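Local coordinates for protein isoflavone reductase (Medicago sativa, PDB 2GAS) that catalyses the NADPH-dependent reduction of achiral isoflavones to chiral isoflavanones, a late step in the biosynthesis of the alfalfa phytoalexin (-)-medicarpin, at residues A[88-92]-A[132-136]; A[109-115]-A[148-153]; A[123-129]-A[260-265]. All blocks are in the same frame, centred on the assembly; numbering follows the deposited sequence.

Contact 1. Residues A[88-92]-A[132-136]; sequences LIEDQ and EKASI
The loop after strand 79-82 lies against helix 126-143, which carries K133, in a Rossmann-type fold, with I89, I136 and E132 contributing most of the buried surface. Segment 88-92 leads into helix 92-102; I89 to D91 have helical backbone angles, and D91 N bonds to L88 O at 3.1 Å. Segment 132-136 is a continuous part of its helix, with I136 N to E132 O at 3.2 Å. The register pairs I89 with K133 (CA to CA 6.7 Å) and, three residues on in each segment, Q92 with I136 (7.3 Å). I89, in the m,m rotamer, points toward the helix, its CG2 lying 3.4 Å from E132 CG and its CD1 3.6 Å from K133 CE. I136 (m,t) points its CA-CB bond toward the loop and lies next to I89. E132, extended in t,t, turns its aliphatic part to I89. K133, the probable proton acceptor, runs outstretched past I89, and its NZ is hydrogen-bonded to E112 O. At the edge two like-charged groups come close, E90 OE2 and E132 OE2 at 2.6 Å, but the centre of the joint is hydrocarbon, leaving the amine of K133 to polar partners beyond it.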
# COMPACT_ATOMS: atom_id res chain seq x y z
N LEU A 88 -0.93 -14.13 -1.26
CA LEU A 88 -0.90 -14.09 -2.72
C LEU A 88 -2.10 -13.33 -3.26
O LEU A 88 -3.22 -13.50 -2.77
CB LEU A 88 -0.91 -15.50 -3.30
CG LEU A 88 0.30 -16.37 -2.99
CD1 LEU A 88 0.06 -17.78 -3.51
CD2 LEU A 88 1.54 -15.76 -3.62
N ILE A 89 -1.87 -12.50 -4.26
CA ILE A 89 -2.96 -11.73 -4.85
C ILE A 89 -4.09 -12.65 -5.30
O ILE A 89 -5.25 -12.44 -4.97
CB ILE A 89 -2.47 -10.90 -6.05
CG1 ILE A 89 -1.49 -9.83 -5.56
CG2 ILE A 89 -3.64 -10.24 -6.76
CD1 ILE A 89 -2.07 -8.89 -4.52
N GLU A 90 -3.73 -13.70 -6.04
CA GLU A 90 -4.72 -14.63 -6.55
C GLU A 90 -5.55 -15.35 -5.50
O GLU A 90 -6.64 -15.83 -5.79
CB GLU A 90 -4.05 -15.66 -7.47
CG GLU A 90 -2.96 -16.50 -6.83
CD GLU A 90 -1.58 -15.84 -6.86
OE1 GLU A 90 -0.59 -16.56 -6.62
OE2 GLU A 90 -1.48 -14.62 -7.13
N ASP A 91 -5.05 -15.44 -4.27
CA ASP A 91 -5.80 -16.11 -3.21
C ASP A 91 -7.01 -15.30 -2.74
O ASP A 91 -7.84 -15.80 -1.97
CB ASP A 91 -4.90 -16.44 -2.02
CG ASP A 91 -4.11 -17.73 -2.23
OD1 ASP A 91 -4.52 -18.55 -3.08
OD2 ASP A 91 -3.10 -17.94 -1.53
N GLN A 92 -7.14 -14.07 -3.20
CA GLN A 92 -8.29 -13.27 -2.81
C GLN A 92 -9.56 -13.85 -3.41
O GLN A 92 -10.66 -13.47 -3.03
CB GLN A 92 -8.11 -11.81 -3.23
CG GLN A 92 -7.01 -11.12 -2.44
CD GLN A 92 -6.77 -9.70 -2.90
OE1 GLN A 92 -7.27 -8.75 -2.30
NE2 GLN A 92 -6.00 -9.55 -3.97
N GLU A 132 -2.99 -8.41 -12.52
CA GLU A 132 -3.54 -9.45 -11.66
C GLU A 132 -4.43 -8.78 -10.61
O GLU A 132 -5.50 -9.30 -10.26
CB GLU A 132 -2.42 -10.24 -10.99
CG GLU A 132 -2.89 -11.22 -9.94
CD GLU A 132 -1.81 -12.20 -9.52
OE1 GLU A 132 -0.64 -11.78 -9.38
OE2 GLU A 132 -2.13 -13.39 -9.33
N LYS A 133 -4.00 -7.63 -10.11
CA LYS A 133 -4.80 -6.91 -9.12
C LYS A 133 -6.06 -6.35 -9.79
O LYS A 133 -7.13 -6.35 -9.19
CB LYS A 133 -3.99 -5.78 -8.48
CG LYS A 133 -2.85 -6.27 -7.60
CD LYS A 133 -2.27 -5.13 -6.78
CE LYS A 133 -1.25 -5.64 -5.78
NZ LYS A 133 -0.86 -4.59 -4.79
N ALA A 134 -5.92 -5.88 -11.03
CA ALA A 134 -7.07 -5.35 -11.74
C ALA A 134 -8.10 -6.46 -11.96
O ALA A 134 -9.30 -6.23 -11.89
CB ALA A 134 -6.65 -4.76 -13.08
N SER A 135 -7.62 -7.67 -12.21
CA SER A 135 -8.52 -8.80 -12.42
C SER A 135 -9.33 -9.06 -11.16
O SER A 135 -10.52 -9.39 -11.23
CB SER A 135 -7.74 -10.05 -12.81
OG SER A 135 -7.28 -9.94 -14.15
N ILE A 136 -8.69 -8.92 -10.00
CA ILE A 136 -9.39 -9.12 -8.74
C ILE A 136 -10.46 -8.04 -8.57
O ILE A 136 -11.55 -8.32 -8.05
CB ILE A 136 -8.39 -9.11 -7.57
CG1 ILE A 136 -7.60 -10.41 -7.59
CG2 ILE A 136 -9.13 -8.96 -6.24
CD1 ILE A 136 -6.71 -10.60 -6.42

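Contact 2. Residues A[109-115]-A[148-153]; sequences FPSEFGL and TYLCCH
Two segments of one chain that start side by side and part around a turn show how one water can stand in for missing strand pairing. Strand 148-151 and segment 109-115 run in the same direction, with CA atoms 5.3 Å apart at F109 and T148 and 4.3 Å at G114 and H153. T148 shares a backbone hydrogen bond with F108. Past F109 the loop bulges at S111, centre of an inverse gamma turn, and a water fills the gap: it donates to P110 O and T148 O and accepts from L150 N, each at 2.9 Å. F113 N then donates to L150 O (2.8 Å), and H153 N to G114 O (2.9 Å); phi is positive at F113 (56°) and H153 (58°). Strand 148-151 lies next to 107-109 and carries the parallel Rossmann-type order on, paired on its other side with 210-213; helix 126-143 links 107-109 to 148-151 in a beta-alpha-beta crossover. S111 N is bonded by Q92 OE1, E112 O by K133 NZ (S111 O only weakly). E112 OE1 salt-bridges R137 NH2; T148 OG1, Y149 OH and H153 NE2 bond to T207, E141 and Y277. T148 CB sits over the F109 ring in a CH-pi contact (3.9 Å to the centroid).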
# COMPACT_ATOMS: atom_id res chain seq x y z
N PHE A 109 -11.78 -4.41 1.46
CA PHE A 109 -10.60 -3.72 0.95
C PHE A 109 -9.66 -4.78 0.41
O PHE A 109 -9.03 -5.50 1.18
CB PHE A 109 -9.84 -2.98 2.06
CG PHE A 109 -10.43 -1.67 2.48
CD1 PHE A 109 -11.59 -1.62 3.25
CD2 PHE A 109 -9.80 -0.47 2.15
CE1 PHE A 109 -12.11 -0.40 3.70
CE2 PHE A 109 -10.31 0.77 2.59
CZ PHE A 109 -11.46 0.80 3.37
N PRO A 110 -9.56 -4.91 -0.92
CA PRO A 110 -8.64 -5.93 -1.42
C PRO A 110 -7.19 -5.47 -1.26
O PRO A 110 -6.93 -4.33 -0.86
CB PRO A 110 -9.06 -6.10 -2.88
CG PRO A 110 -9.61 -4.74 -3.23
CD PRO A 110 -10.41 -4.38 -2.00
N SER A 111 -6.25 -6.36 -1.58
CA SER A 111 -4.82 -6.08 -1.45
C SER A 111 -4.32 -5.11 -2.52
O SER A 111 -3.70 -5.50 -3.51
CB SER A 111 -4.03 -7.39 -1.51
OG SER A 111 -2.66 -7.18 -1.27
N GLU A 112 -4.61 -3.83 -2.31
CA GLU A 112 -4.20 -2.77 -3.22
C GLU A 112 -2.95 -2.14 -2.63
O GLU A 112 -1.86 -2.68 -2.77
CB GLU A 112 -5.34 -1.76 -3.35
CG GLU A 112 -6.57 -2.29 -4.09
CD GLU A 112 -6.42 -2.23 -5.59
OE1 GLU A 112 -5.63 -1.38 -6.07
OE2 GLU A 112 -7.09 -3.01 -6.31
N PHE A 113 -3.13 -1.00 -1.96
CA PHE A 113 -2.02 -0.33 -1.30
C PHE A 113 -0.82 0.01 -2.19
O PHE A 113 0.34 -0.14 -1.79
CB PHE A 113 -1.58 -1.16 -0.08
CG PHE A 113 -2.70 -1.44 0.87
CD1 PHE A 113 -3.38 -2.66 0.84
CD2 PHE A 113 -3.15 -0.45 1.75
CE1 PHE A 113 -4.48 -2.90 1.66
CE2 PHE A 113 -4.25 -0.68 2.58
CZ PHE A 113 -4.92 -1.90 2.52
N GLY A 114 -1.13 0.48 -3.39
CA GLY A 114 -0.11 0.88 -4.34
C GLY A 114 -0.73 1.88 -5.29
O GLY A 114 -1.58 2.68 -4.91
N LEU A 115 -0.30 1.84 -6.55
CA LEU A 115 -0.86 2.76 -7.53
C LEU A 115 -2.27 2.31 -7.89
O LEU A 115 -2.73 1.26 -7.45
CB LEU A 115 0.01 2.78 -8.80
CG LEU A 115 -0.16 1.63 -9.79
CD1 LEU A 115 0.72 1.88 -11.00
CD2 LEU A 115 0.21 0.31 -9.13
N THR A 148 -13.68 -0.89 -1.57
CA THR A 148 -12.90 0.35 -1.52
C THR A 148 -11.48 -0.07 -1.91
O THR A 148 -10.92 -1.00 -1.34
CB THR A 148 -12.85 1.01 -0.13
OG1 THR A 148 -14.17 1.43 0.24
CG2 THR A 148 -11.94 2.25 -0.17
N TYR A 149 -10.93 0.60 -2.92
CA TYR A 149 -9.58 0.31 -3.39
C TYR A 149 -8.70 1.41 -2.83
O TYR A 149 -8.83 2.57 -3.20
CB TYR A 149 -9.53 0.35 -4.92
CG TYR A 149 -10.50 -0.59 -5.60
CD1 TYR A 149 -11.11 -0.24 -6.80
CD2 TYR A 149 -10.80 -1.84 -5.05
CE1 TYR A 149 -11.99 -1.11 -7.45
CE2 TYR A 149 -11.68 -2.72 -5.68
CZ TYR A 149 -12.26 -2.35 -6.88
OH TYR A 149 -13.13 -3.21 -7.51
N LEU A 150 -7.80 1.04 -1.92
CA LEU A 150 -6.92 2.02 -1.27
C LEU A 150 -5.64 2.16 -2.08
O LEU A 150 -4.75 1.32 -2.02
CB LEU A 150 -6.63 1.57 0.16
CG LEU A 150 -6.12 2.58 1.20
CD1 LEU A 150 -4.77 3.15 0.77
CD2 LEU A 150 -7.14 3.69 1.38
N CYS A 151 -5.56 3.23 -2.86
CA CYS A 151 -4.40 3.49 -3.71
C CYS A 151 -3.52 4.53 -3.04
O CYS A 151 -3.70 5.74 -3.22
CB CYS A 151 -4.88 3.97 -5.08
SG CYS A 151 -6.09 2.84 -5.83
N CYS A 152 -2.55 4.05 -2.25
CA CYS A 152 -1.66 4.93 -1.50
C CYS A 152 -0.36 5.26 -2.20
O CYS A 152 0.49 5.97 -1.66
CB CYS A 152 -1.34 4.30 -0.14
SG CYS A 152 -0.53 2.69 -0.26
N HIS A 153 -0.18 4.73 -3.41
CA HIS A 153 1.02 4.98 -4.18
C HIS A 153 2.33 4.58 -3.49
O HIS A 153 2.44 3.47 -2.99
CB HIS A 153 1.01 6.43 -4.65
CG HIS A 153 -0.02 6.69 -5.70
ND1 HIS A 153 0.07 6.17 -6.97
CD2 HIS A 153 -1.24 7.29 -5.63
CE1 HIS A 153 -1.04 6.43 -7.64
NE2 HIS A 153 -1.85 7.11 -6.84
O HOH W 1 -8.12 -1.66 -1.00

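Contact 3. Residues A[123-129]-A[260-265]; sequences VEPVRQV and NYLLAL
The N-terminal end of helix 126-143, in the Rossmann-type part of this NADP-binding NmrA-family reductase, packs on helix 259-271 from far along the chain. Segment 123-129 enters its helix through a cis peptide bond before P125; R127 N bonds to V123 O (3.1 Å) and Q128 N to E124 OE2 (3.1 Å), so the R127 and Q128 amides are satisfied within the segment, the latter by a side chain. Segment 260-265 is regular helix, and the nearest CA atoms across the contact are those of P125 and Y261, 5.5 Å apart. N260 comes first, flanking the ring of P125. Y261 follows with the most buried surface: its CA lies 3.6 Å from P125 CG, and with chi1 t the ring swings along helix 126-143, its CE1 3.8 Å from V126 CG2 and 3.5 Å from V129 CG2, where V129 sits at the ring edge. One turn on, A264 presents its CB to the hollow between the entering loop and the helix, 3.7 Å from V126 CG1, 4.1 Å from V123 CG2 and 4.2 Å from P125 CD. V126, in the p rotamer, thus divides its two methyls: CG1 goes to A264, while CG2 serves Y261 and the last residue of the segment, L265, whose CD1 ends 4.2 Å from V126 CG2.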
# COMPACT_ATOMS: atom_id res chain seq x y z
N VAL A 123 5.42 -1.56 -17.85
CA VAL A 123 5.97 -2.59 -18.72
C VAL A 123 6.25 -3.84 -17.88
O VAL A 123 6.27 -3.78 -16.65
CB VAL A 123 7.29 -2.12 -19.37
CG1 VAL A 123 7.06 -0.84 -20.15
CG2 VAL A 123 8.36 -1.90 -18.31
N GLU A 124 6.45 -4.97 -18.55
CA GLU A 124 6.74 -6.20 -17.82
C GLU A 124 8.09 -6.07 -17.13
O GLU A 124 8.95 -5.30 -17.57
CB GLU A 124 6.74 -7.40 -18.78
CG GLU A 124 5.40 -7.65 -19.46
CD GLU A 124 4.30 -8.07 -18.49
OE1 GLU A 124 3.15 -8.23 -18.94
OE2 GLU A 124 4.58 -8.24 -17.28
N PRO A 125 8.33 -6.85 -16.07
CA PRO A 125 7.41 -7.83 -15.48
C PRO A 125 6.41 -7.27 -14.46
O PRO A 125 5.58 -8.02 -13.93
CB PRO A 125 8.36 -8.83 -14.84
CG PRO A 125 9.43 -7.93 -14.30
CD PRO A 125 9.66 -6.94 -15.44
N VAL A 126 6.46 -5.97 -14.18
CA VAL A 126 5.53 -5.42 -13.20
C VAL A 126 4.11 -5.29 -13.74
O VAL A 126 3.14 -5.41 -12.99
CB VAL A 126 6.02 -4.04 -12.65
CG1 VAL A 126 5.73 -2.93 -13.64
CG2 VAL A 126 5.38 -3.76 -11.31
N ARG A 127 3.99 -5.09 -15.05
CA ARG A 127 2.69 -4.94 -15.68
C ARG A 127 1.75 -6.09 -15.33
O ARG A 127 0.58 -5.86 -15.02
CB ARG A 127 2.85 -4.86 -17.20
CG ARG A 127 1.54 -4.60 -17.94
CD ARG A 127 1.75 -4.61 -19.45
NE ARG A 127 0.57 -4.17 -20.18
CZ ARG A 127 0.13 -2.91 -20.22
NH1 ARG A 127 0.78 -1.95 -19.55
NH2 ARG A 127 -0.95 -2.60 -20.92
N GLN A 128 2.25 -7.32 -15.39
CA GLN A 128 1.40 -8.47 -15.09
C GLN A 128 0.88 -8.48 -13.66
O GLN A 128 -0.25 -8.93 -13.41
CB GLN A 128 2.13 -9.78 -15.37
CG GLN A 128 1.24 -11.00 -15.12
CD GLN A 128 -0.12 -10.88 -15.80
OE1 GLN A 128 -0.20 -10.78 -17.02
NE2 GLN A 128 -1.19 -10.90 -15.00
N VAL A 129 1.68 -7.99 -12.71
CA VAL A 129 1.24 -7.96 -11.32
C VAL A 129 0.10 -6.95 -11.16
O VAL A 129 -0.88 -7.21 -10.44
CB VAL A 129 2.38 -7.56 -10.36
CG1 VAL A 129 1.86 -7.50 -8.93
CG2 VAL A 129 3.51 -8.56 -10.47
N ASN A 260 14.79 -6.59 -12.67
CA ASN A 260 13.98 -6.08 -13.76
C ASN A 260 12.63 -5.60 -13.22
O ASN A 260 12.08 -4.60 -13.67
CB ASN A 260 13.77 -7.15 -14.83
CG ASN A 260 13.21 -8.46 -14.28
OD1 ASN A 260 12.76 -9.32 -15.03
ND2 ASN A 260 13.26 -8.62 -12.96
N TYR A 261 12.11 -6.33 -12.23
CA TYR A 261 10.83 -5.99 -11.62
C TYR A 261 10.93 -4.65 -10.91
O TYR A 261 10.06 -3.79 -11.04
CB TYR A 261 10.45 -7.07 -10.60
CG TYR A 261 9.10 -6.85 -9.96
CD1 TYR A 261 7.93 -7.27 -10.59
CD2 TYR A 261 8.99 -6.20 -8.73
CE1 TYR A 261 6.68 -7.05 -10.00
CE2 TYR A 261 7.75 -5.98 -8.14
CZ TYR A 261 6.60 -6.41 -8.78
OH TYR A 261 5.37 -6.20 -8.19
N LEU A 262 12.02 -4.47 -10.17
CA LEU A 262 12.27 -3.25 -9.42
C LEU A 262 12.36 -2.05 -10.36
O LEU A 262 11.72 -1.02 -10.13
CB LEU A 262 13.56 -3.40 -8.62
CG LEU A 262 13.69 -2.70 -7.27
CD1 LEU A 262 12.62 -3.21 -6.32
CD2 LEU A 262 15.08 -2.96 -6.70
N LEU A 263 13.16 -2.18 -11.41
CA LEU A 263 13.32 -1.09 -12.38
C LEU A 263 12.01 -0.77 -13.08
O LEU A 263 11.73 0.39 -13.37
CB LEU A 263 14.37 -1.44 -13.43
CG LEU A 263 15.79 -0.92 -13.23
CD1 LEU A 263 16.58 -1.16 -14.51
CD2 LEU A 263 15.77 0.57 -12.90
N ALA A 264 11.21 -1.79 -13.37
CA ALA A 264 9.93 -1.57 -14.04
C ALA A 264 9.01 -0.80 -13.10
O ALA A 264 8.24 0.06 -13.52
CB ALA A 264 9.30 -2.90 -14.44
N LEU A 265 9.09 -1.11 -11.80
CA LEU A 265 8.27 -0.42 -10.82
C LEU A 265 8.66 1.07 -10.80
O LEU A 265 7.79 1.94 -10.84
CB LEU A 265 8.48 -1.04 -9.43
CG LEU A 265 7.64 -0.49 -8.28
CD1 LEU A 265 6.16 -0.61 -8.59
CD2 LEU A 265 7.98 -1.26 -7.01

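How the contacts relate
Helix 126-143 ties the three contacts together: contact 3 holds its first turn, contact 1 the part bearing K133, and strand 148-151 of contact 2 follows it in the chain. Contacts 1 and 2, with centres 12 Å apart, touch directly: Q92 OE1 lies 2.7 Å from S111 N, probably a hydrogen bond, and K133 NZ is 3.0 Å from O of E112, whose carboxylate pairs with R137, a probable NADP(+) ligand. The inferred proton acceptor and the cofactor site thus meet at E112. The F113 side chain of contact 2 is about 4 Å from that of I14, also inferred to bind NADP(+). Contact 3 is more remote, 16 Å from contact 1 between centres, yet the V129 and K133 side chains are about 5 Å apart.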